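Local coordinates for hypoxanthine-guanine phosphoribosyltransferase from Thermus thermophilus, a protein that probably catalyses transfer of the phosphoribosyl group from 5-phospho-alpha-D-ribose 1-diphosphate to hypoxanthine or guanine, giving IMP or GMP in purine salvage, in two crystal structures: PDB 3ACD (chain A, 1.89 Å), residues Leu109-Leu114 and Val140-His145; PDB 3ACB (chain B, 2.06 Å), residues Leu109-Leu114 and Val140-His145. Structure 2 is superposed on structure 1 by the backbone atoms of these residues (RMSD 0.15 Å); each is numbered along its deposited sequence.

Structure 1 (3ACD). With IMP (inosinic acid), chain C.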
loop_
_atom_site.group_PDB
_atom_site.type_symbol
_atom_site.label_atom_id
_atom_site.label_comp_id
_atom_site.label_asym_id
_atom_site.label_seq_id
_atom_site.Cartn_x
_atom_site.Cartn_y
_atom_site.Cartn_z
ATOM N N LEU A 109 13.471 -14.070 -11.719
ATOM C CA LEU A 109 12.486 -14.895 -12.413
ATOM C C LEU A 109 11.082 -14.289 -12.412
ATOM O O LEU A 109 10.434 -14.208 -13.457
ATOM C CB LEU A 109 12.445 -16.294 -11.789
ATOM C CG LEU A 109 13.747 -17.097 -11.903
ATOM C CD1 LEU A 109 13.627 -18.402 -11.130
ATOM C CD2 LEU A 109 14.052 -17.367 -13.370
ATOM N N THR A 110 10.611 -13.861 -11.247
ATOM C CA THR A 110 9.274 -13.282 -11.158
ATOM C C THR A 110 9.119 -12.040 -12.026
ATOM O O THR A 110 8.165 -11.927 -12.794
ATOM C CB THR A 110 8.912 -12.920 -9.708
ATOM O OG1 THR A 110 8.997 -14.094 -8.892
ATOM C CG2 THR A 110 7.492 -12.380 -9.638
ATOM N N LEU A 111 10.054 -11.103 -11.904
ATOM C CA LEU A 111 9.986 -9.886 -12.697
ATOM C C LEU A 111 10.043 -10.217 -14.186
ATOM O O LEU A 111 9.351 -9.593 -14.991
ATOM C CB LEU A 111 11.131 -8.937 -12.319
ATOM C CG LEU A 111 11.190 -7.596 -13.059
ATOM C CD1 LEU A 111 9.864 -6.856 -12.912
ATOM C CD2 LEU A 111 12.333 -6.758 -12.500
ATOM N N SER A 112 10.864 -11.201 -14.548
ATOM C CA SER A 112 10.988 -11.606 -15.944
ATOM C C SER A 112 9.632 -12.062 -16.485
ATOM O O SER A 112 9.219 -11.661 -17.574
ATOM C CB SER A 112 12.004 -12.741 -16.081
ATOM O OG SER A 112 12.183 -13.088 -17.444
ATOM N N TYR A 113 8.944 -12.899 -15.718
ATOM C CA TYR A 113 7.631 -13.391 -16.118
ATOM C C TYR A 113 6.655 -12.224 -16.227
ATOM O O TYR A 113 5.908 -12.111 -17.201
ATOM C CB TYR A 113 7.098 -14.396 -15.095
ATOM C CG TYR A 113 5.695 -14.874 -15.396
ATOM C CD1 TYR A 113 5.444 -15.740 -16.461
ATOM C CD2 TYR A 113 4.611 -14.437 -14.634
ATOM C CE1 TYR A 113 4.149 -16.160 -16.759
ATOM C CE2 TYR A 113 3.310 -14.851 -14.924
ATOM C CZ TYR A 113 3.087 -15.713 -15.986
ATOM O OH TYR A 113 1.806 -16.124 -16.276
ATOM N N LEU A 114 6.664 -11.357 -15.220
ATOM C CA LEU A 114 5.772 -10.206 -15.207
ATOM C C LEU A 114 5.980 -9.305 -16.419
ATOM O O LEU A 114 5.012 -8.878 -17.049
ATOM C CB LEU A 114 5.964 -9.399 -13.919
ATOM C CG LEU A 114 5.079 -8.157 -13.766
ATOM C CD1 LEU A 114 3.612 -8.563 -13.844
ATOM C CD2 LEU A 114 5.374 -7.465 -12.438
ATOM N N VAL A 140 18.315 -14.479 -14.245
ATOM C CA VAL A 140 17.831 -13.973 -15.521
ATOM C C VAL A 140 17.982 -12.459 -15.483
ATOM O O VAL A 140 17.604 -11.812 -14.507
ATOM C CB VAL A 140 16.352 -14.358 -15.772
ATOM C CG1 VAL A 140 15.477 -13.878 -14.632
ATOM C CG2 VAL A 140 15.882 -13.769 -17.094
ATOM N N GLU A 141 18.552 -11.895 -16.539
ATOM C CA GLU A 141 18.767 -10.459 -16.581
ATOM C C GLU A 141 17.477 -9.683 -16.805
ATOM O O GLU A 141 16.815 -9.833 -17.829
ATOM C CB GLU A 141 19.787 -10.114 -17.669
ATOM C CG GLU A 141 20.285 -8.674 -17.633
ATOM C CD GLU A 141 20.762 -8.250 -16.252
ATOM O OE1 GLU A 141 21.502 -9.020 -15.604
ATOM O OE2 GLU A 141 20.401 -7.139 -15.817
ATOM N N VAL A 142 17.122 -8.861 -15.824
ATOM C CA VAL A 142 15.930 -8.034 -15.904
ATOM C C VAL A 142 16.347 -6.598 -15.606
ATOM O O VAL A 142 17.254 -6.354 -14.811
ATOM C CB VAL A 142 14.852 -8.479 -14.890
ATOM C CG1 VAL A 142 14.308 -9.845 -15.281
ATOM C CG2 VAL A 142 15.435 -8.532 -13.489
ATOM N N PRO A 143 15.691 -5.627 -16.245
ATOM C CA PRO A 143 16.026 -4.223 -16.027
ATOM C C PRO A 143 15.409 -3.614 -14.772
ATOM O O PRO A 143 14.328 -4.015 -14.334
ATOM C CB PRO A 143 15.495 -3.559 -17.287
ATOM C CG PRO A 143 14.223 -4.326 -17.513
ATOM C CD PRO A 143 14.655 -5.763 -17.286
ATOM N N ILE A 144 16.123 -2.659 -14.193
ATOM C CA ILE A 144 15.647 -1.921 -13.034
ATOM C C ILE A 144 16.116 -0.501 -13.313
ATOM O O ILE A 144 17.293 -0.174 -13.141
ATOM C CB ILE A 144 16.261 -2.408 -11.706
ATOM C CG1 ILE A 144 15.973 -3.895 -11.497
ATOM C CG2 ILE A 144 15.654 -1.613 -10.547
ATOM C CD1 ILE A 144 16.521 -4.442 -10.186
ATOM N N HIS A 145 15.191 0.335 -13.768
ATOM C CA HIS A 145 15.509 1.714 -14.110
ATOM C C HIS A 145 15.588 2.625 -12.898
ATOM O O HIS A 145 16.317 3.618 -12.905
ATOM C CB HIS A 145 14.468 2.240 -15.096
ATOM C CG HIS A 145 14.270 1.350 -16.282
ATOM N ND1 HIS A 145 13.568 0.167 -16.213
ATOM C CD2 HIS A 145 14.739 1.440 -17.550
ATOM C CE1 HIS A 145 13.612 -0.437 -17.388
ATOM N NE2 HIS A 145 14.317 0.313 -18.216
HETATM P P IMP C . 12.735 -13.385 -7.547
HETATM O O1P IMP C . 13.727 -14.424 -7.197
HETATM O O2P IMP C . 11.713 -13.972 -8.633
HETATM O O3P IMP C . 13.498 -12.099 -8.148
HETATM O "O5'" IMP C . 11.947 -12.963 -6.195
HETATM C "C5'" IMP C . 10.580 -12.571 -6.288
HETATM C "C4'" IMP C . 9.993 -12.272 -4.906
HETATM O "O4'" IMP C . 10.706 -13.009 -3.866
HETATM C "C3'" IMP C . 10.232 -10.794 -4.521
HETATM O "O3'" IMP C . 9.271 -9.926 -5.125
HETATM C "C2'" IMP C . 10.058 -10.865 -2.995
HETATM O "O2'" IMP C . 8.677 -10.784 -2.626
HETATM C "C1'" IMP C . 10.636 -12.246 -2.643
HETATM N N9 IMP C . 11.980 -12.073 -2.041
HETATM C C8 IMP C . 13.200 -12.305 -2.634
HETATM N N7 IMP C . 14.166 -12.036 -1.796
HETATM C C5 IMP C . 13.633 -11.612 -0.631
HETATM C C6 IMP C . 14.164 -11.186 0.630
HETATM O O6 IMP C . 15.368 -11.140 0.818
HETATM N N1 IMP C . 13.283 -10.818 1.618
HETATM C C2 IMP C . 11.922 -10.863 1.412
HETATM N N3 IMP C . 11.420 -11.257 0.262
HETATM C C4 IMP C . 12.222 -11.633 -0.774
#

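Structure 2 (3ACB).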
loop_
_atom_site.group_PDB
_atom_site.type_symbol
_atom_site.label_atom_id
_atom_site.label_comp_id
_atom_site.label_asym_id
_atom_site.label_seq_id
_atom_site.Cartn_x
_atom_site.Cartn_y
_atom_site.Cartn_z
ATOM N N LEU B 109 13.431 -13.929 -11.699
ATOM C CA LEU B 109 12.494 -14.851 -12.338
ATOM C C LEU B 109 11.064 -14.326 -12.357
ATOM O O LEU B 109 10.392 -14.378 -13.386
ATOM C CB LEU B 109 12.529 -16.208 -11.629
ATOM C CG LEU B 109 13.874 -16.934 -11.704
ATOM C CD1 LEU B 109 13.867 -18.153 -10.796
ATOM C CD2 LEU B 109 14.151 -17.330 -13.142
ATOM N N THR B 110 10.606 -13.823 -11.215
ATOM C CA THR B 110 9.256 -13.295 -11.099
ATOM C C THR B 110 9.055 -12.053 -11.955
ATOM O O THR B 110 8.042 -11.929 -12.642
ATOM C CB THR B 110 8.922 -12.951 -9.635
ATOM O OG1 THR B 110 8.932 -14.150 -8.852
ATOM C CG2 THR B 110 7.552 -12.308 -9.535
ATOM N N LEU B 111 10.017 -11.135 -11.913
ATOM C CA LEU B 111 9.923 -9.909 -12.692
ATOM C C LEU B 111 9.949 -10.210 -14.190
ATOM O O LEU B 111 9.243 -9.569 -14.970
ATOM C CB LEU B 111 11.074 -8.959 -12.332
ATOM C CG LEU B 111 11.169 -7.656 -13.136
ATOM C CD1 LEU B 111 9.882 -6.842 -12.976
ATOM C CD2 LEU B 111 12.364 -6.851 -12.653
ATOM N N SER B 112 10.769 -11.182 -14.583
ATOM C CA SER B 112 10.897 -11.571 -15.986
ATOM C C SER B 112 9.555 -12.071 -16.518
ATOM O O SER B 112 9.154 -11.749 -17.634
ATOM C CB SER B 112 11.947 -12.674 -16.131
ATOM O OG SER B 112 12.116 -13.023 -17.490
ATOM N N TYR B 113 8.873 -12.875 -15.713
ATOM C CA TYR B 113 7.569 -13.392 -16.097
ATOM C C TYR B 113 6.626 -12.209 -16.269
ATOM O O TYR B 113 5.988 -12.052 -17.311
ATOM C CB TYR B 113 7.038 -14.343 -15.015
ATOM C CG TYR B 113 5.571 -14.707 -15.156
ATOM C CD1 TYR B 113 4.569 -13.774 -14.875
ATOM C CD2 TYR B 113 5.185 -15.978 -15.583
ATOM C CE1 TYR B 113 3.221 -14.096 -15.015
ATOM C CE2 TYR B 113 3.836 -16.311 -15.726
ATOM C CZ TYR B 113 2.860 -15.364 -15.441
ATOM O OH TYR B 113 1.527 -15.680 -15.581
ATOM N N LEU B 114 6.554 -11.372 -15.239
ATOM C CA LEU B 114 5.689 -10.200 -15.249
ATOM C C LEU B 114 5.918 -9.311 -16.474
ATOM O O LEU B 114 4.962 -8.842 -17.095
ATOM C CB LEU B 114 5.897 -9.393 -13.962
ATOM C CG LEU B 114 5.057 -8.129 -13.775
ATOM C CD1 LEU B 114 3.571 -8.479 -13.799
ATOM C CD2 LEU B 114 5.428 -7.469 -12.448
ATOM N N VAL B 140 18.431 -14.527 -14.171
ATOM C CA VAL B 140 18.047 -14.017 -15.483
ATOM C C VAL B 140 18.221 -12.503 -15.500
ATOM O O VAL B 140 18.066 -11.843 -14.473
ATOM C CB VAL B 140 16.574 -14.346 -15.823
ATOM C CG1 VAL B 140 16.391 -15.849 -15.932
ATOM C CG2 VAL B 140 15.650 -13.768 -14.762
ATOM N N GLU B 141 18.543 -11.954 -16.664
ATOM C CA GLU B 141 18.733 -10.515 -16.788
ATOM C C GLU B 141 17.410 -9.763 -16.875
ATOM O O GLU B 141 16.589 -10.024 -17.753
ATOM C CB GLU B 141 19.574 -10.191 -18.021
ATOM C CG GLU B 141 21.009 -10.665 -17.940
ATOM C CD GLU B 141 21.817 -10.262 -19.159
ATOM O OE1 GLU B 141 21.923 -9.045 -19.423
ATOM O OE2 GLU B 141 22.341 -11.161 -19.852
ATOM N N VAL B 142 17.211 -8.835 -15.948
ATOM C CA VAL B 142 16.010 -8.011 -15.916
ATOM C C VAL B 142 16.464 -6.585 -15.644
ATOM O O VAL B 142 17.459 -6.362 -14.950
ATOM C CB VAL B 142 15.035 -8.455 -14.811
ATOM C CG1 VAL B 142 14.437 -9.812 -15.163
ATOM C CG2 VAL B 142 15.757 -8.521 -13.474
ATOM N N PRO B 143 15.754 -5.599 -16.199
ATOM C CA PRO B 143 16.155 -4.215 -15.969
ATOM C C PRO B 143 15.497 -3.587 -14.748
ATOM O O PRO B 143 14.388 -3.960 -14.370
ATOM C CB PRO B 143 15.715 -3.528 -17.253
ATOM C CG PRO B 143 14.393 -4.199 -17.511
ATOM C CD PRO B 143 14.709 -5.674 -17.239
ATOM N N ILE B 144 16.208 -2.650 -14.126
ATOM C CA ILE B 144 15.693 -1.896 -12.989
ATOM C C ILE B 144 16.115 -0.462 -13.282
ATOM O O ILE B 144 17.288 -0.110 -13.148
ATOM C CB ILE B 144 16.310 -2.328 -11.651
ATOM C CG1 ILE B 144 15.941 -3.780 -11.345
ATOM C CG2 ILE B 144 15.793 -1.425 -10.540
ATOM C CD1 ILE B 144 16.421 -4.258 -9.981
ATOM N N HIS B 145 15.158 0.357 -13.699
ATOM C CA HIS B 145 15.437 1.744 -14.045
ATOM C C HIS B 145 15.481 2.698 -12.857
ATOM O O HIS B 145 16.195 3.699 -12.890
ATOM C CB HIS B 145 14.408 2.228 -15.070
ATOM C CG HIS B 145 14.257 1.307 -16.242
ATOM N ND1 HIS B 145 13.540 0.130 -16.178
ATOM C CD2 HIS B 145 14.771 1.366 -17.494
ATOM C CE1 HIS B 145 13.619 -0.495 -17.340
ATOM N NE2 HIS B 145 14.361 0.234 -18.155
#

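Structure 1 (3ACD)
Val140 packs against Leu109 and Ser112, joining the first turns of helix 109-119 to the loop between strands 132-133 and 146-150. From CB, which points toward the helix, two methyls branch. Val140 CG1 (chi1 56°, between backbone N and carbonyl carbon) lies 3.5 Å from Leu109 N. Val140 CG1 is also 4.0 Å from Leu109 CD2. Val140 CG2, anti to the backbone N, lies 4.1 Å from Ser112 CB. Next along the loop, Val142 CG1 meets Ser112 CB at 3.8 Å. Leu111 CD2 reaches Val142 CB at 3.9 Å; Val105 and Val128 also touch Leu111. The contact is apolar packing behind the 5'-phosphate site of the type I phosphoribosyltransferase fold. Thr110 faces away from the loop. Thr110 N (2.8 Å, 162° at the hydrogen) and Thr110 OG1 (2.7 Å) both donate to IMP O2P.

Structure 2 (3ACB)
Leu109 and Ser112 meet Val140 through its two methyl branches. Val140 CB points toward the helix. Val140 CG1 has chi1 -64°, beside the backbone N and anti to the carbonyl carbon, and lies 3.9 Å from Leu109 CD2. Val140 CG2 then falls between the backbone N and the carbonyl carbon, 3.8 Å from Leu109 N. Val140 CG2 is also 4.1 Å from Ser112 CB. Next along the loop, Val142 CG1 meets Ser112 CB at 3.9 Å. Leu111 CD2 reaches Val142 CB at 3.8 Å; Val105 and Val128 also touch Leu111. The contact is apolar packing of side chains. Thr110, which binds IMP and GMP in structures of this protein, faces away from the loop. No nucleotide is modelled beside it here.

Comparison
The two models hold the same sequence. Among the side chains that can be compared, that of Val140(A) differs from that of Val140(B). Its chi1 is 56° in Val140(A) and -64° in Val140(B), so the two models place the isopropyl group differently. One methyl place is shared: CG1 of Val140(A) and CG2 of Val140(B) both sit between the backbone N and the carbonyl carbon. The other is not. The place of Val140(A) CG2, anti to the backbone N, is left, and Val140(B) CG1 lies instead beside the backbone N. The touches are kept in both models. Val140(A) CG1 is 4.0 Å from Leu109(A) CD2, and Val140(B) CG1 is 3.9 Å from Leu109(B) CD2. Val140(A) CG2 is 4.1 Å from Ser112(A) CB, and Val140(B) CG2 is 4.1 Å from Ser112(B) CB.

The comparable CA atoms coincide within the error. Leu109(A), Thr110(A), Leu111(A), Ser112(A) and Val142(A) and their counterparts keep their side-chain places. Leu111(A) touches Val142(A), as Leu111(B) touches Val142(B).

The other difference is the nucleotide. IMP touches Leu109(A) and Thr110(A), and its phosphate takes two hydrogen bonds from Thr110(A). At that place structure 2 has no ligand modelled, so these two bonds from Thr110(B) are absent.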